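Local atomic coordinates of Bd3459 (Bdellovibrio bacteriovorus, PDB entry 5CEC), a protein that is a predatory endopeptidase of the peptidase S13 family, probably cleaving peptidoglycan peptides as a serine-type enzyme, and is bound by the ankyrin-repeat immunity protein Bd3460. Residues A[38-50]-A[56-68]. The protein carries 1 engineered substitution. Residues are numbered along the deposited sequence; the frame is centred on the assembly and turned at random. Where two conformers were deposited one is given.
Sequences MVYLNSMCHMAAN and IQGDDNKDDKFPL. Engineered in segment 38-50: Met-38 (natural residue Lys).
His-46 and Gln-57 form the hydrogen-bonded pair of a short antiparallel beta hairpin, in which strand 57-58 edges the sheet beside strand 40-48. His-46 N gives to Gln-57 O at 2.8 Å, and Gln-57 N returns a bond to His-46 O. In the neighbouring non-hydrogen-bonded pair, Gly-58 lies against Cys-45, whose SG is tied to Cys-307 of helix 307-322.

Past this ladder Asp-59 N adds a weak bond to Met-44 O, and the Asp-59 carboxylate does most of the holding. With CG between the backbone N and the carbonyl carbon (chi1 58°), it reaches strand 40-48, where OD2 accepts from Met-44 N at 2.9 Å and OD1 from Ser-43 OG at 2.8 Å. Both donors arrive on the syn side, nearly 30° out of the carboxylate plane. OD1 also accepts from Asn-61 N on its anti side, an Asx turn; the three bonds together resist rotation.

Gln-57 CB sits over the His-46 ring, offset toward its rim. Asn-42 CB sits over the centre of the Phe-66 ring, 3.4 Å from its centroid, and the amide lies nearly parallel (5°) over the CD1-CE1 side.

Asn-42 ND2 gives to water 1, which gives to Pro-67 O, each at 3.0 Å.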
loop_
_atom_site.group_PDB
_atom_site.type_symbol
_atom_site.label_atom_id
_atom_site.label_comp_id
_atom_site.label_asym_id
_atom_site.label_seq_id
_atom_site.Cartn_x
_atom_site.Cartn_y
_atom_site.Cartn_z
ATOM N N MET A 38 -13.967 12.423 -14.093
ATOM C CA MET A 38 -13.430 12.248 -15.464
ATOM C C MET A 38 -11.979 11.950 -15.321
ATOM O O MET A 38 -11.321 12.539 -14.468
ATOM C CB MET A 38 -13.572 13.524 -16.306
ATOM C CG MET A 38 -12.992 13.366 -17.712
ATOM S SD MET A 38 -13.241 14.745 -18.802
ATOM C CE MET A 38 -14.870 14.392 -19.495
ATOM N N VAL A 39 -11.493 11.061 -16.152
ATOM C CA VAL A 39 -10.101 10.677 -16.073
ATOM C C VAL A 39 -9.336 11.268 -17.244
ATOM O O VAL A 39 -9.762 11.122 -18.385
ATOM C CB VAL A 39 -9.977 9.149 -16.055
ATOM C CG1 VAL A 39 -8.534 8.691 -16.126
ATOM C CG2 VAL A 39 -10.708 8.624 -14.817
ATOM N N TYR A 40 -8.228 11.950 -16.938
ATOM C CA TYR A 40 -7.253 12.334 -17.965
ATOM C C TYR A 40 -5.909 12.510 -17.327
ATOM O O TYR A 40 -5.802 12.613 -16.116
ATOM C CB TYR A 40 -7.634 13.588 -18.753
ATOM C CG TYR A 40 -8.096 14.723 -17.923
ATOM C CD1 TYR A 40 -7.186 15.575 -17.232
ATOM C CD2 TYR A 40 -9.443 14.980 -17.814
ATOM C CE1 TYR A 40 -7.679 16.643 -16.457
ATOM C CE2 TYR A 40 -9.904 16.015 -17.053
ATOM C CZ TYR A 40 -9.042 16.833 -16.374
ATOM O OH TYR A 40 -9.568 17.842 -15.607
ATOM N N LEU A 41 -4.878 12.517 -18.162
ATOM C CA LEU A 41 -3.514 12.687 -17.715
ATOM C C LEU A 41 -3.252 14.117 -17.261
ATOM O O LEU A 41 -3.595 15.062 -17.946
ATOM C CB LEU A 41 -2.564 12.318 -18.839
ATOM C CG LEU A 41 -1.077 12.350 -18.498
ATOM C CD1 LEU A 41 -0.668 11.332 -17.430
ATOM C CD2 LEU A 41 -0.287 12.135 -19.778
ATOM N N ASN A 42 -2.631 14.266 -16.091
ATOM C CA ASN A 42 -2.036 15.548 -15.697
ATOM C C ASN A 42 -0.638 15.633 -16.294
ATOM O O ASN A 42 -0.350 16.538 -17.061
ATOM C CB ASN A 42 -1.987 15.692 -14.176
ATOM C CG ASN A 42 -3.320 16.054 -13.574
ATOM O OD1 ASN A 42 -4.147 16.680 -14.236
ATOM N ND2 ASN A 42 -3.547 15.643 -12.306
ATOM N N SER A 43 0.228 14.683 -15.951
ATOM C CA SER A 43 1.562 14.615 -16.545
ATOM C C SER A 43 2.193 13.253 -16.398
ATOM O O SER A 43 1.986 12.590 -15.398
ATOM C CB SER A 43 2.491 15.668 -15.915
ATOM O OG SER A 43 3.740 15.746 -16.558
ATOM N N MET A 44 3.013 12.882 -17.389
ATOM C CA MET A 44 3.902 11.727 -17.303
ATOM C C MET A 44 5.277 12.134 -17.734
ATOM O O MET A 44 5.465 12.859 -18.720
ATOM C CB MET A 44 3.409 10.562 -18.180
ATOM C CG MET A 44 4.308 9.344 -18.144
ATOM S SD MET A 44 3.579 7.935 -18.993
ATOM C CE MET A 44 4.814 6.683 -18.675
ATOM N N CYS A 45 6.248 11.609 -17.021
ATOM C CA CYS A 45 7.640 11.891 -17.344
ATOM C C CYS A 45 8.485 10.628 -17.065
ATOM O O CYS A 45 8.060 9.713 -16.358
ATOM C CB CYS A 45 8.161 13.194 -16.609
ATOM S SG CYS A 45 7.944 13.089 -14.813
ATOM N N HIS A 46 9.681 10.589 -17.628
ATOM C CA HIS A 46 10.589 9.480 -17.437
ATOM C C HIS A 46 12.043 9.899 -17.671
ATOM O O HIS A 46 12.298 10.913 -18.305
ATOM C CB HIS A 46 10.219 8.312 -18.351
ATOM C CG HIS A 46 10.470 8.547 -19.799
ATOM N ND1 HIS A 46 9.571 9.168 -20.624
ATOM C CD2 HIS A 46 11.550 8.254 -20.564
ATOM C CE1 HIS A 46 10.057 9.207 -21.849
ATOM N NE2 HIS A 46 11.266 8.675 -21.838
ATOM N N MET A 47 13.000 9.097 -17.198
ATOM C CA MET A 47 14.409 9.377 -17.467
ATOM C C MET A 47 15.169 8.074 -17.289
ATOM O O MET A 47 14.990 7.407 -16.266
ATOM C CB MET A 47 14.972 10.425 -16.498
ATOM C CG MET A 47 16.388 10.856 -16.841
ATOM S SD MET A 47 17.048 12.012 -15.650
ATOM C CE MET A 47 17.467 10.772 -14.409
ATOM N N ALA A 48 16.059 7.735 -18.233
ATOM C CA ALA A 48 16.922 6.557 -18.037
ATOM C C ALA A 48 17.832 6.822 -16.834
ATOM O O ALA A 48 18.367 7.930 -16.681
ATOM C CB ALA A 48 17.753 6.288 -19.276
ATOM N N ALA A 49 18.035 5.815 -15.991
ATOM C CA ALA A 49 18.845 5.974 -14.766
ATOM C C ALA A 49 20.288 6.362 -15.035
ATOM O O ALA A 49 20.927 7.098 -14.252
ATOM C CB ALA A 49 18.793 4.693 -13.943
ATOM N N ASN A 50 20.801 5.850 -16.144
ATOM C CA ASN A 50 22.160 6.104 -16.565
ATOM C C ASN A 50 22.323 7.345 -17.473
ATOM O O ASN A 50 23.378 7.538 -18.079
ATOM C CB ASN A 50 22.701 4.853 -17.279
ATOM C CG ASN A 50 21.977 4.556 -18.589
ATOM O OD1 ASN A 50 21.305 5.426 -19.175
ATOM N ND2 ASN A 50 22.076 3.317 -19.043
ATOM N N ILE A 56 15.172 15.255 -18.100
ATOM C CA ILE A 56 13.907 14.542 -17.885
ATOM C C ILE A 56 13.019 14.664 -19.122
ATOM O O ILE A 56 12.828 15.770 -19.647
ATOM C CB ILE A 56 13.200 15.073 -16.642
ATOM C CG1 ILE A 56 14.089 14.837 -15.415
ATOM C CG2 ILE A 56 11.827 14.429 -16.463
ATOM C CD1 ILE A 56 13.667 15.614 -14.181
ATOM N N GLN A 57 12.483 13.533 -19.587
ATOM C CA GLN A 57 11.624 13.472 -20.764
ATOM C C GLN A 57 10.173 13.465 -20.292
ATOM O O GLN A 57 9.839 12.784 -19.342
ATOM C CB GLN A 57 11.879 12.166 -21.535
ATOM C CG GLN A 57 13.335 11.923 -21.906
ATOM C CD GLN A 57 13.916 13.083 -22.654
ATOM O OE1 GLN A 57 13.296 13.588 -23.591
ATOM N NE2 GLN A 57 15.101 13.536 -22.237
ATOM N N GLY A 58 9.301 14.176 -20.989
ATOM C CA GLY A 58 7.879 14.080 -20.701
ATOM C C GLY A 58 7.172 15.247 -21.309
ATOM O O GLY A 58 7.785 16.034 -22.026
ATOM N N ASP A 59 5.888 15.355 -20.991
ATOM C CA ASP A 59 5.034 16.394 -21.554
ATOM C C ASP A 59 5.273 17.812 -20.989
ATOM O O ASP A 59 6.047 17.998 -20.070
ATOM C CB ASP A 59 3.549 15.979 -21.432
ATOM C CG ASP A 59 3.133 15.715 -20.008
ATOM O OD1 ASP A 59 3.273 16.648 -19.169
ATOM O OD2 ASP A 59 2.647 14.574 -19.720
ATOM N N ASP A 60 4.576 18.811 -21.557
ATOM C CA ASP A 60 4.730 20.219 -21.112
ATOM C C ASP A 60 4.219 20.522 -19.735
ATOM O O ASP A 60 4.525 21.604 -19.217
ATOM C CB ASP A 60 4.065 21.200 -22.069
ATOM C CG ASP A 60 4.793 21.341 -23.352
ATOM O OD1 ASP A 60 5.924 20.818 -23.541
ATOM O OD2 ASP A 60 4.192 22.020 -24.186
ATOM N N ASN A 61 3.488 19.573 -19.120
ATOM C CA ASN A 61 3.034 19.776 -17.771
ATOM C C ASN A 61 3.940 19.147 -16.768
ATOM O O ASN A 61 3.609 19.150 -15.606
ATOM C CB ASN A 61 1.594 19.312 -17.642
ATOM C CG ASN A 61 0.714 20.067 -18.577
ATOM O OD1 ASN A 61 0.423 19.588 -19.656
ATOM N ND2 ASN A 61 0.468 21.334 -18.258
ATOM N N LYS A 62 5.137 18.694 -17.192
ATOM C CA LYS A 62 6.047 18.002 -16.253
ATOM C C LYS A 62 6.611 18.900 -15.143
ATOM O O LYS A 62 7.150 18.401 -14.154
ATOM C CB LYS A 62 7.172 17.267 -16.999
ATOM C CG LYS A 62 8.174 18.148 -17.736
ATOM C CD LYS A 62 9.115 17.265 -18.560
ATOM C CE LYS A 62 9.955 18.047 -19.534
ATOM N NZ LYS A 62 9.129 18.640 -20.620
ATOM N N ASP A 63 6.528 20.221 -15.345
ATOM C CA ASP A 63 6.969 21.197 -14.342
ATOM C C ASP A 63 5.806 21.913 -13.613
ATOM O O ASP A 63 6.011 22.967 -12.963
ATOM C CB ASP A 63 7.919 22.210 -15.003
ATOM C CG ASP A 63 7.257 22.973 -16.159
ATOM O OD1 ASP A 63 6.307 22.433 -16.795
ATOM O OD2 ASP A 63 7.703 24.109 -16.446
ATOM N N ASP A 64 4.597 21.331 -13.681
ATOM C CA ASP A 64 3.420 21.866 -12.981
ATOM C C ASP A 64 3.091 20.995 -11.766
ATOM O O ASP A 64 3.205 19.747 -11.829
ATOM C CB ASP A 64 2.211 21.859 -13.911
ATOM C CG ASP A 64 2.367 22.783 -15.093
ATOM O OD1 ASP A 64 3.177 23.708 -15.007
ATOM O OD2 ASP A 64 1.675 22.576 -16.090
ATOM N N LYS A 65 2.680 21.623 -10.658
ATOM C CA LYS A 65 2.340 20.843 -9.455
ATOM C C LYS A 65 0.978 20.166 -9.593
ATOM O O LYS A 65 0.018 20.803 -10.033
ATOM C CB LYS A 65 2.318 21.675 -8.169
ATOM C CG LYS A 65 3.685 22.204 -7.746
ATOM C CD LYS A 65 3.636 22.763 -6.318
ATOM C CE LYS A 65 2.893 24.072 -6.210
ATOM N NZ LYS A 65 2.667 24.512 -4.804
ATOM N N PHE A 66 0.901 18.890 -9.178
ATOM C CA PHE A 66 -0.365 18.135 -9.108
ATOM C C PHE A 66 -0.424 17.354 -7.805
ATOM O O PHE A 66 0.626 17.079 -7.198
ATOM C CB PHE A 66 -0.506 17.168 -10.275
ATOM C CG PHE A 66 -0.555 17.840 -11.604
ATOM C CD1 PHE A 66 -1.682 18.575 -11.965
ATOM C CD2 PHE A 66 0.544 17.819 -12.459
ATOM C CE1 PHE A 66 -1.746 19.201 -13.178
ATOM C CE2 PHE A 66 0.477 18.451 -13.675
ATOM C CZ PHE A 66 -0.653 19.151 -14.032
ATOM N N PRO A 67 -1.632 16.964 -7.377
ATOM C CA PRO A 67 -1.735 16.104 -6.198
ATOM C C PRO A 67 -1.016 14.771 -6.390
ATOM O O PRO A 67 -1.143 14.163 -7.449
ATOM C CB PRO A 67 -3.228 15.896 -6.040
ATOM C CG PRO A 67 -3.878 17.021 -6.758
ATOM C CD PRO A 67 -2.960 17.331 -7.907
ATOM N N LEU A 68 -0.253 14.381 -5.384
ATOM C CA LEU A 68 0.548 13.163 -5.453
ATOM C C LEU A 68 -0.126 11.941 -4.866
ATOM O O LEU A 68 0.236 10.801 -5.191
ATOM C CB LEU A 68 1.848 13.381 -4.693
ATOM C CG LEU A 68 2.746 14.536 -5.143
ATOM C CD1 LEU A 68 4.011 14.565 -4.305
ATOM C CD2 LEU A 68 3.090 14.365 -6.618
HETATM O O HOH W 1 -2.164 13.949 -10.302
HETATM O O HOH W 2 -0.161 16.258 -20.002
#